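Local coordinates for uncharacterized IolB-like protein (Salmonella typhimurium LT2, PDB 2QJV) that probably acts as a metal-dependent isomerase of the KduI/IolB family, with a cupin-type fold that binds nickel in the crystal, at residues V54-L59 with M76-R81; N136-H141 with A164-P169; E157-A162 with D238-N243. The protein carries 2 engineered substitutions. One frame throughout, in Å; residues are numbered along the deposited sequence.

Interaction 1: residues V54-L59 with M76-R81. With SO4 (sulfate ion), chain I.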
loop_
_atom_site.group_PDB
_atom_site.type_symbol
_atom_site.label_atom_id
_atom_site.label_comp_id
_atom_site.label_asym_id
_atom_site.label_seq_id
_atom_site.Cartn_x
_atom_site.Cartn_y
_atom_site.Cartn_z
ATOM N N VAL A 54 -15.107 17.995 27.554
ATOM C CA VAL A 54 -13.994 17.755 28.475
ATOM C C VAL A 54 -13.004 18.923 28.361
ATOM O O VAL A 54 -12.532 19.259 27.257
ATOM C CB VAL A 54 -13.297 16.413 28.236
ATOM C CG1 VAL A 54 -12.099 16.246 29.241
ATOM C CG2 VAL A 54 -14.302 15.226 28.328
ATOM N N LEU A 55 -12.756 19.587 29.504
ATOM C CA LEU A 55 -11.750 20.669 29.578
ATOM C C LEU A 55 -10.393 20.001 29.816
ATOM O O LEU A 55 -10.038 19.610 30.943
ATOM C CB LEU A 55 -12.096 21.724 30.646
ATOM C CG LEU A 55 -13.266 22.708 30.383
ATOM C CD1 LEU A 55 -14.620 22.035 30.161
ATOM C CD2 LEU A 55 -13.400 23.746 31.537
ATOM N N VAL A 56 -9.686 19.780 28.716
ATOM C CA VAL A 56 -8.389 19.095 28.735
ATOM C C VAL A 56 -7.332 19.988 29.450
ATOM O O VAL A 56 -6.488 19.517 30.214
ATOM C CB VAL A 56 -7.896 18.647 27.303
ATOM C CG1 VAL A 56 -6.513 17.935 27.441
ATOM C CG2 VAL A 56 -8.955 17.780 26.508
ATOM N N ALA A 57 -7.420 21.282 29.184
ATOM C CA ALA A 57 -6.553 22.303 29.756
ATOM C C ALA A 57 -7.235 23.676 29.626
ATOM O O ALA A 57 -7.825 24.015 28.586
ATOM C CB ALA A 57 -5.204 22.304 29.081
ATOM N N GLY A 58 -7.184 24.453 30.700
ATOM C CA GLY A 58 -7.748 25.774 30.691
ATOM C C GLY A 58 -9.137 25.888 31.270
ATOM O O GLY A 58 -9.744 24.915 31.714
ATOM N N LEU A 59 -9.608 27.127 31.287
ATOM C CA LEU A 59 -10.865 27.484 31.937
ATOM C C LEU A 59 -11.893 27.948 30.923
ATOM O O LEU A 59 -11.543 28.625 29.962
ATOM C CB LEU A 59 -10.592 28.580 32.980
ATOM C CG LEU A 59 -9.502 28.345 34.023
ATOM C CD1 LEU A 59 -9.466 29.551 34.949
ATOM C CD2 LEU A 59 -9.689 27.056 34.822
HETATM N N MSE A 76 -4.092 23.667 33.884
HETATM C CA MSE A 76 -3.618 24.393 32.715
HETATM C C MSE A 76 -2.842 23.473 31.767
HETATM O O MSE A 76 -2.385 23.908 30.720
HETATM C CB MSE A 76 -2.792 25.587 33.170
HETATM C CG MSE A 76 -3.592 26.523 34.116
HETATM SE SE MSE A 76 -5.277 27.183 33.338
HETATM C CE MSE A 76 -4.517 28.281 32.002
ATOM N N SER A 77 -2.743 22.196 32.145
ATOM C CA SER A 77 -2.137 21.141 31.361
ATOM C C SER A 77 -2.715 19.785 31.801
ATOM O O SER A 77 -2.905 19.550 33.004
ATOM C CB SER A 77 -0.626 21.085 31.542
ATOM O OG SER A 77 -0.111 19.905 30.917
ATOM N N PRO A 78 -2.942 18.866 30.864
ATOM C CA PRO A 78 -3.385 17.519 31.319
ATOM C C PRO A 78 -2.338 16.823 32.256
ATOM O O PRO A 78 -2.707 16.068 33.146
ATOM C CB PRO A 78 -3.624 16.770 29.981
ATOM C CG PRO A 78 -2.719 17.449 29.021
ATOM C CD PRO A 78 -2.827 18.908 29.385
ATOM N N PHE A 79 -1.071 17.219 32.134
ATOM C CA PHE A 79 0.046 16.643 32.882
ATOM C C PHE A 79 0.144 17.071 34.369
ATOM O O PHE A 79 1.074 16.684 35.073
ATOM C CB PHE A 79 1.354 16.847 32.086
ATOM C CG PHE A 79 1.386 15.986 30.854
ATOM C CD1 PHE A 79 1.577 14.604 30.982
ATOM C CD2 PHE A 79 1.138 16.518 29.594
ATOM C CE1 PHE A 79 1.536 13.765 29.864
ATOM C CE2 PHE A 79 1.108 15.691 28.467
ATOM C CZ PHE A 79 1.310 14.317 28.612
ATOM N N GLU A 80 -0.837 17.842 34.834
ATOM C CA GLU A 80 -0.973 18.145 36.257
ATOM C C GLU A 80 -1.471 16.890 37.004
ATOM O O GLU A 80 -1.330 16.834 38.222
ATOM C CB GLU A 80 -1.902 19.331 36.510
ATOM C CG GLU A 80 -1.268 20.649 36.083
ATOM C CD GLU A 80 -2.097 21.878 36.420
ATOM O OE1 GLU A 80 -2.793 21.868 37.447
ATOM O OE2 GLU A 80 -2.020 22.871 35.668
ATOM N N ARG A 81 -2.047 15.915 36.274
ATOM C CA ARG A 81 -2.497 14.614 36.839
ATOM C C ARG A 81 -3.600 14.778 37.902
ATOM O O ARG A 81 -3.631 14.068 38.918
ATOM C CB ARG A 81 -1.342 13.814 37.429
ATOM C CG ARG A 81 -0.258 13.456 36.421
ATOM C CD ARG A 81 0.901 12.796 37.100
ATOM N NE ARG A 81 0.664 11.450 37.649
ATOM C CZ ARG A 81 0.786 10.300 36.978
ATOM N NH1 ARG A 81 1.158 10.261 35.714
ATOM N NH2 ARG A 81 0.577 9.160 37.610
HETATM S S SO4 I . -0.247 9.889 41.127
HETATM O O1 SO4 I . -1.477 9.651 41.910
HETATM O O2 SO4 I . -0.142 8.725 40.236
HETATM O O3 SO4 I . 0.947 9.932 41.987
HETATM O O4 SO4 I . -0.310 11.203 40.458
#

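Interaction 2: residues N136-H141 with A164-P169. Engineered in segment 164-169: Ala164 (natural residue Asp).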
loop_
_atom_site.group_PDB
_atom_site.type_symbol
_atom_site.label_atom_id
_atom_site.label_comp_id
_atom_site.label_asym_id
_atom_site.label_seq_id
_atom_site.Cartn_x
_atom_site.Cartn_y
_atom_site.Cartn_z
ATOM N N ASN A 136 3.381 -1.792 33.951
ATOM C CA ASN A 136 2.021 -1.803 33.564
ATOM C C ASN A 136 1.193 -0.783 34.427
ATOM O O ASN A 136 0.008 -0.718 34.152
ATOM C CB ASN A 136 1.507 -3.265 33.679
ATOM C CG ASN A 136 0.252 -3.551 32.852
ATOM O OD1 ASN A 136 0.032 -2.967 31.768
ATOM N ND2 ASN A 136 -0.570 -4.480 33.355
ATOM N N GLN A 137 1.765 -0.010 35.396
ATOM C CA GLN A 137 0.871 0.882 36.291
ATOM C C GLN A 137 0.531 2.331 35.800
ATOM O O GLN A 137 1.379 3.214 35.777
ATOM C CB GLN A 137 1.275 0.978 37.803
ATOM C CG GLN A 137 0.199 1.913 38.650
ATOM C CD GLN A 137 0.071 1.708 40.223
ATOM O OE1 GLN A 137 0.291 2.655 41.003
ATOM N NE2 GLN A 137 -0.347 0.504 40.658
ATOM N N ARG A 138 -0.766 2.552 35.553
ATOM C CA ARG A 138 -1.324 3.751 35.001
ATOM C C ARG A 138 -2.314 4.424 35.976
ATOM O O ARG A 138 -2.835 3.785 36.877
ATOM C CB ARG A 138 -2.045 3.365 33.706
ATOM C CG ARG A 138 -1.129 2.637 32.755
ATOM C CD ARG A 138 -1.795 1.433 32.113
ATOM N NE ARG A 138 -2.086 0.320 33.003
ATOM C CZ ARG A 138 -2.709 -0.798 32.630
ATOM N NH1 ARG A 138 -3.144 -0.963 31.390
ATOM N NH2 ARG A 138 -2.921 -1.760 33.513
ATOM N N LEU A 139 -2.467 5.725 35.837
ATOM C CA LEU A 139 -3.440 6.492 36.563
ATOM C C LEU A 139 -4.613 6.605 35.599
ATOM O O LEU A 139 -4.432 6.980 34.443
ATOM C CB LEU A 139 -2.884 7.863 36.983
ATOM C CG LEU A 139 -3.857 8.905 37.511
ATOM C CD1 LEU A 139 -4.529 8.419 38.825
ATOM C CD2 LEU A 139 -3.125 10.211 37.732
ATOM N N VAL A 140 -5.819 6.298 36.092
ATOM C CA VAL A 140 -7.042 6.304 35.310
ATOM C C VAL A 140 -8.092 7.229 35.991
ATOM O O VAL A 140 -8.277 7.164 37.205
ATOM C CB VAL A 140 -7.570 4.850 35.129
ATOM C CG1 VAL A 140 -8.908 4.785 34.331
ATOM C CG2 VAL A 140 -6.459 3.940 34.519
ATOM N N HIS A 141 -8.658 8.133 35.192
ATOM C CA HIS A 141 -9.751 9.032 35.563
ATOM C C HIS A 141 -10.999 8.670 34.770
ATOM O O HIS A 141 -11.101 8.921 33.545
ATOM C CB HIS A 141 -9.418 10.506 35.311
ATOM C CG HIS A 141 -8.277 11.052 36.128
ATOM N ND1 HIS A 141 -7.578 12.176 35.741
ATOM C CD2 HIS A 141 -7.700 10.629 37.282
ATOM C CE1 HIS A 141 -6.646 12.441 36.642
ATOM N NE2 HIS A 141 -6.688 11.510 37.584
ATOM N N ALA A 164 6.307 2.478 30.316
ATOM C CA ALA A 164 5.175 1.602 30.583
ATOM C C ALA A 164 4.297 1.361 29.354
ATOM O O ALA A 164 4.224 2.168 28.400
ATOM C CB ALA A 164 4.306 2.166 31.738
ATOM N N THR A 165 3.577 0.245 29.425
ATOM C CA THR A 165 2.613 -0.173 28.405
ATOM C C THR A 165 1.190 -0.041 28.981
ATOM O O THR A 165 0.955 -0.463 30.104
ATOM C CB THR A 165 2.857 -1.639 27.970
ATOM O OG1 THR A 165 4.258 -1.903 27.909
ATOM C CG2 THR A 165 2.173 -1.926 26.612
ATOM N N SER A 166 0.273 0.560 28.219
ATOM C CA SER A 166 -1.126 0.717 28.644
ATOM C C SER A 166 -2.066 0.156 27.558
ATOM O O SER A 166 -1.595 -0.273 26.495
ATOM C CB SER A 166 -1.458 2.174 29.074
ATOM O OG SER A 166 -1.264 3.084 28.051
ATOM N N SER A 167 -3.380 0.113 27.864
ATOM C CA SER A 167 -4.360 -0.625 27.050
ATOM C C SER A 167 -3.784 -2.067 26.847
ATOM O O SER A 167 -3.902 -2.693 25.797
ATOM C CB SER A 167 -4.704 0.106 25.744
ATOM O OG SER A 167 -5.178 1.426 26.062
ATOM N N TRP A 168 -3.235 -2.567 27.934
ATOM C CA TRP A 168 -2.448 -3.765 27.954
ATOM C C TRP A 168 -2.598 -4.404 29.324
ATOM O O TRP A 168 -2.554 -3.704 30.314
ATOM C CB TRP A 168 -0.972 -3.395 27.653
ATOM C CG TRP A 168 -0.025 -4.535 27.726
ATOM C CD1 TRP A 168 0.822 -4.824 28.754
ATOM C CD2 TRP A 168 0.175 -5.551 26.733
ATOM N NE1 TRP A 168 1.542 -5.959 28.466
ATOM C CE2 TRP A 168 1.174 -6.426 27.233
ATOM C CE3 TRP A 168 -0.373 -5.796 25.463
ATOM C CZ2 TRP A 168 1.614 -7.554 26.518
ATOM C CZ3 TRP A 168 0.053 -6.905 24.757
ATOM C CH2 TRP A 168 1.047 -7.776 25.276
ATOM N N PRO A 169 -2.753 -5.750 29.409
ATOM C CA PRO A 169 -2.785 -6.773 28.363
ATOM C C PRO A 169 -3.850 -6.432 27.339
ATOM O O PRO A 169 -4.886 -5.843 27.671
ATOM C CB PRO A 169 -3.139 -8.055 29.104
ATOM C CG PRO A 169 -2.790 -7.804 30.454
ATOM C CD PRO A 169 -2.954 -6.352 30.727
#

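Interaction 3: residues E157-A162 with D238-N243. Engineered in segment 157-162: Ala162 (natural residue Glu).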
loop_
_atom_site.group_PDB
_atom_site.type_symbol
_atom_site.label_atom_id
_atom_site.label_comp_id
_atom_site.label_asym_id
_atom_site.label_seq_id
_atom_site.Cartn_x
_atom_site.Cartn_y
_atom_site.Cartn_z
ATOM N N GLU A 157 -9.795 9.062 30.793
ATOM C CA GLU A 157 -8.454 9.575 30.495
ATOM C C GLU A 157 -7.439 8.716 31.308
ATOM O O GLU A 157 -7.692 8.293 32.451
ATOM C CB GLU A 157 -8.344 11.111 30.667
ATOM C CG GLU A 157 -8.467 11.617 32.050
ATOM C CD GLU A 157 -8.437 13.123 32.188
ATOM O OE1 GLU A 157 -8.529 13.883 31.188
ATOM O OE2 GLU A 157 -8.444 13.532 33.345
ATOM N N VAL A 158 -6.304 8.421 30.677
ATOM C CA VAL A 158 -5.265 7.567 31.220
ATOM C C VAL A 158 -3.866 8.199 31.080
ATOM O O VAL A 158 -3.572 8.833 30.055
ATOM C CB VAL A 158 -5.292 6.173 30.505
ATOM C CG1 VAL A 158 -4.203 5.219 31.066
ATOM C CG2 VAL A 158 -6.692 5.536 30.597
ATOM N N TYR A 159 -3.060 8.038 32.139
ATOM C CA TYR A 159 -1.688 8.523 32.224
ATOM C C TYR A 159 -0.761 7.351 32.287
ATOM O O TYR A 159 -0.839 6.536 33.195
ATOM C CB TYR A 159 -1.441 9.385 33.452
ATOM C CG TYR A 159 -2.263 10.616 33.500
ATOM C CD1 TYR A 159 -3.594 10.572 33.907
ATOM C CD2 TYR A 159 -1.707 11.836 33.198
ATOM C CE1 TYR A 159 -4.358 11.712 33.971
ATOM C CE2 TYR A 159 -2.459 12.979 33.252
ATOM C CZ TYR A 159 -3.771 12.928 33.657
ATOM O OH TYR A 159 -4.504 14.084 33.685
ATOM N N THR A 160 0.136 7.283 31.297
ATOM C CA THR A 160 1.096 6.205 31.170
ATOM C C THR A 160 2.497 6.817 31.229
ATOM O O THR A 160 2.921 7.499 30.316
ATOM C CB THR A 160 0.871 5.364 29.883
ATOM O OG1 THR A 160 -0.521 5.026 29.754
ATOM C CG2 THR A 160 1.757 4.043 29.896
ATOM N N ASN A 161 3.221 6.530 32.292
ATOM C CA ASN A 161 4.592 7.063 32.424
ATOM C C ASN A 161 5.563 6.403 31.448
ATOM O O ASN A 161 5.356 5.248 31.023
ATOM C CB ASN A 161 5.033 6.999 33.881
ATOM C CG ASN A 161 4.205 7.927 34.769
ATOM O OD1 ASN A 161 3.471 8.816 34.291
ATOM N ND2 ASN A 161 4.330 7.737 36.046
ATOM N N ALA A 162 6.555 7.192 31.019
ATOM C CA ALA A 162 7.531 6.786 29.998
ATOM C C ALA A 162 8.125 5.416 30.336
ATOM O O ALA A 162 8.647 5.220 31.443
ATOM C CB ALA A 162 8.634 7.841 29.842
ATOM N N ASP A 238 6.529 10.962 28.804
ATOM C CA ASP A 238 5.287 10.611 29.491
ATOM C C ASP A 238 4.098 10.808 28.512
ATOM O O ASP A 238 4.097 11.692 27.632
ATOM C CB ASP A 238 5.073 11.421 30.775
ATOM C CG ASP A 238 6.017 11.062 31.889
ATOM O OD1 ASP A 238 6.537 9.928 31.981
ATOM O OD2 ASP A 238 6.235 11.968 32.692
ATOM N N ASN A 239 3.111 9.933 28.639
ATOM C CA ASN A 239 1.939 9.907 27.777
ATOM C C ASN A 239 0.637 10.099 28.581
ATOM O O ASN A 239 0.555 9.799 29.771
ATOM C CB ASN A 239 1.952 8.592 26.956
ATOM C CG ASN A 239 0.707 8.362 26.059
ATOM O OD1 ASN A 239 -0.048 7.430 26.345
ATOM N ND2 ASN A 239 0.504 9.163 24.965
ATOM N N TYR A 240 -0.332 10.675 27.893
ATOM C CA TYR A 240 -1.669 10.876 28.329
ATOM C C TYR A 240 -2.550 10.594 27.115
ATOM O O TYR A 240 -2.165 10.890 25.979
ATOM C CB TYR A 240 -1.876 12.326 28.818
ATOM C CG TYR A 240 -3.311 12.802 28.853
ATOM C CD1 TYR A 240 -3.918 13.299 27.685
ATOM C CD2 TYR A 240 -4.074 12.749 30.012
ATOM C CE1 TYR A 240 -5.232 13.706 27.668
ATOM C CE2 TYR A 240 -5.392 13.211 30.024
ATOM C CZ TYR A 240 -5.971 13.689 28.842
ATOM O OH TYR A 240 -7.272 14.148 28.783
ATOM N N TYR A 241 -3.708 9.989 27.347
ATOM C CA TYR A 241 -4.749 9.952 26.319
ATOM C C TYR A 241 -6.153 10.018 26.892
ATOM O O TYR A 241 -6.421 9.544 27.996
ATOM C CB TYR A 241 -4.614 8.761 25.332
ATOM C CG TYR A 241 -4.456 7.389 25.954
ATOM C CD1 TYR A 241 -5.564 6.688 26.467
ATOM C CD2 TYR A 241 -3.202 6.773 26.001
ATOM C CE1 TYR A 241 -5.423 5.438 27.014
ATOM C CE2 TYR A 241 -3.048 5.527 26.551
ATOM C CZ TYR A 241 -4.170 4.849 27.057
ATOM O OH TYR A 241 -4.027 3.586 27.580
ATOM N N LEU A 242 -7.022 10.697 26.129
ATOM C CA LEU A 242 -8.435 10.818 26.396
ATOM C C LEU A 242 -9.144 9.920 25.399
ATOM O O LEU A 242 -8.919 10.041 24.178
ATOM C CB LEU A 242 -8.906 12.266 26.274
ATOM C CG LEU A 242 -10.376 12.599 26.434
ATOM C CD1 LEU A 242 -10.897 12.311 27.868
ATOM C CD2 LEU A 242 -10.596 14.087 26.048
ATOM N N ASN A 243 -9.935 8.989 25.917
ATOM C CA ASN A 243 -10.699 8.014 25.116
ATOM C C ASN A 243 -12.179 8.258 25.157
ATOM O O ASN A 243 -12.741 8.634 26.198
ATOM C CB ASN A 243 -10.536 6.547 25.606
ATOM C CG ASN A 243 -9.095 6.028 25.624
ATOM O OD1 ASN A 243 -8.655 5.463 26.630
ATOM N ND2 ASN A 243 -8.386 6.202 24.566
HETATM O O HOH W 1 -1.389 7.376 28.802
HETATM O O HOH W 2 2.037 10.291 32.126
#

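Interaction 1: residues V54-L59 with M76-R81
Val56 and Pro78 make the close-packed end of this contact: CG1 of Val56 lies 4.0 Å from CB of Pro78, the valine branch and the pyrrolidine ring crossing at a slant. CG1 is there because it stands anti to the backbone N (chi1 180°). Beside it, CB of Ala57 points toward segment 76-81 and presses on the peptide after Met76, 3.6 Å from O of Met76, while CD of Pro78 lies 4.2 Å from the Ala57 CB. Tyr240 of strand 238-246 packs on both Val56 and Pro78, and Tyr159 OH bonds to Pro78 O. Toward the other end the packing thins. Met76, a selenomethionine, starts away from Gly58, but its bent chain (chi2 -56°) brings SE to 3.9 Å from CA of Gly58; at that residue's backbone angles a CB would collide with O of Ala57, which calls for glycine. The exposed flank is polar. Backbone N of Met76 donates to Glu80 OE2 at 2.8 Å, from well above the carboxylate plane, and Arg81 reaches a sulfate, probably from the crystallisation liquor, through NE to O4 (3.0 Å) and NH2 to O2 (2.8 Å). His130 holds the same ion. Ser77 OG accepts from Phe79 N, an ST turn opening the 3-10 segment 78-80, while Val56 and Ala57 face Glu104 in a classic beta bulge where the chain turns a corner at Val56 in this cupin-clan fold.

Interaction 2: residues N136-H141 with A164-P169
Arg138 and Asn136 lay their flat ends against the loop of Trp168 and Pro169, where two sheets of the cupin fold meet: strand 138-142 belongs to a five-stranded antiparallel sheet, and strand 165-166 edges a four-stranded one. Within segment 136-141, one end of the Asn136 amide, whose O and N are probably exchanged in the model, lies over the centre of one Arg138 guanidinium face. Chi1 of -159° sets CG of Asn136 anti to the backbone N, on the side of the Trp168 loop; the amide meets the indole rim near CD1, close to the ring plane. The side chains of Asn136 and Pro169 cross at about a right angle, and a cis peptide leads into that proline. Arg138 bends at chi3 (-69°), turning NE aside, and reaches for the Trp168 carbonyl. Ser166 OG, between the backbone N and the carbonyl carbon, turns elsewhere and bonds to Thr160 OG1 and Tyr241 OH. Ser167 OG is tied to Tyr188 and Tyr241, and its side chain is about 6 Å from a bound nickel ion. A second subunit joins in: Thr165 OG1 and Trp168 NE1 bond to N and O of Ala235 of that subunit. Arg138 NH1 gives O of Trp168 a weak hydrogen bond of 3.0 Å, bent to 125°, with the place of NH1 less sure; Ser167 N lies 3.7 Å from NH1, at the guanidinium edge.

Interaction 3: residues E157-A162 with D238-N243
Tyr240 and Glu157 meet through a hydrogen bond of 2.7 Å from OH to OE1, the hydroxyl reaching the anti side of the carboxylate, whose plane stands 72° from the ring. Next to it Tyr240 turns an edge to the face of Tyr159, a T-shaped pair with CD2 of Tyr240 3.6 Å from CE2 of Tyr159. On the opposite sheet face, Val158 lies alongside Tyr241, CB being 3.6 Å from CE1, and the tyrosine ring presents a face to Val158 O. Val158-Tyr241 and Thr160-Asn239 are hydrogen-bonded pairs; Tyr241 N reaches Val158 O at 2.9 Å. Past strand 154-160, N of the engineered Ala162 donates to Asp238 OD1 (2.9 Å) on its anti lone pair. A water joins Val158 O, Thr160 OG1 and Asn239 OD1, and a second links Asn161 OD1 to Asn239 O; Thr160 OG1 also bonds to Ser166 OG. Further out, Arg75 (a salt bridge) and His141 hold Glu157 OE2, which steadies the partner of Tyr240, and His190 receives Asn239 ND2. Asn243, about 6 Å from a bound nickel ion, bonds to Thr187 O. Strand 154-160 is central in the five-stranded sheet, between 138-142 and 238-246, with 181-193 beyond the latter.

Overall arrangement
From the N terminus, interaction 1 closes the loop of 16 residues that follows segment 54-59, at the end of strand 49-55, before interaction 2 opens. Interactions 2 and 3 then cross, their segments alternating as 136-141, 157-162, 164-169 and 238-243. Interaction 2 closes a span containing strand 154-160 and joins the five- and four-stranded sheets. Interaction 3 lies within the five-stranded sheet, bringing back strand 238-246 after a longer excursion through the strands of the four-stranded sheet and strand 181-193. Interaction 1, at the six-stranded sheet, reaches the five-stranded one by packing of Pro78 and Phe79 on Tyr240; its Arg81 also touches Leu139 and His141 of interaction 2.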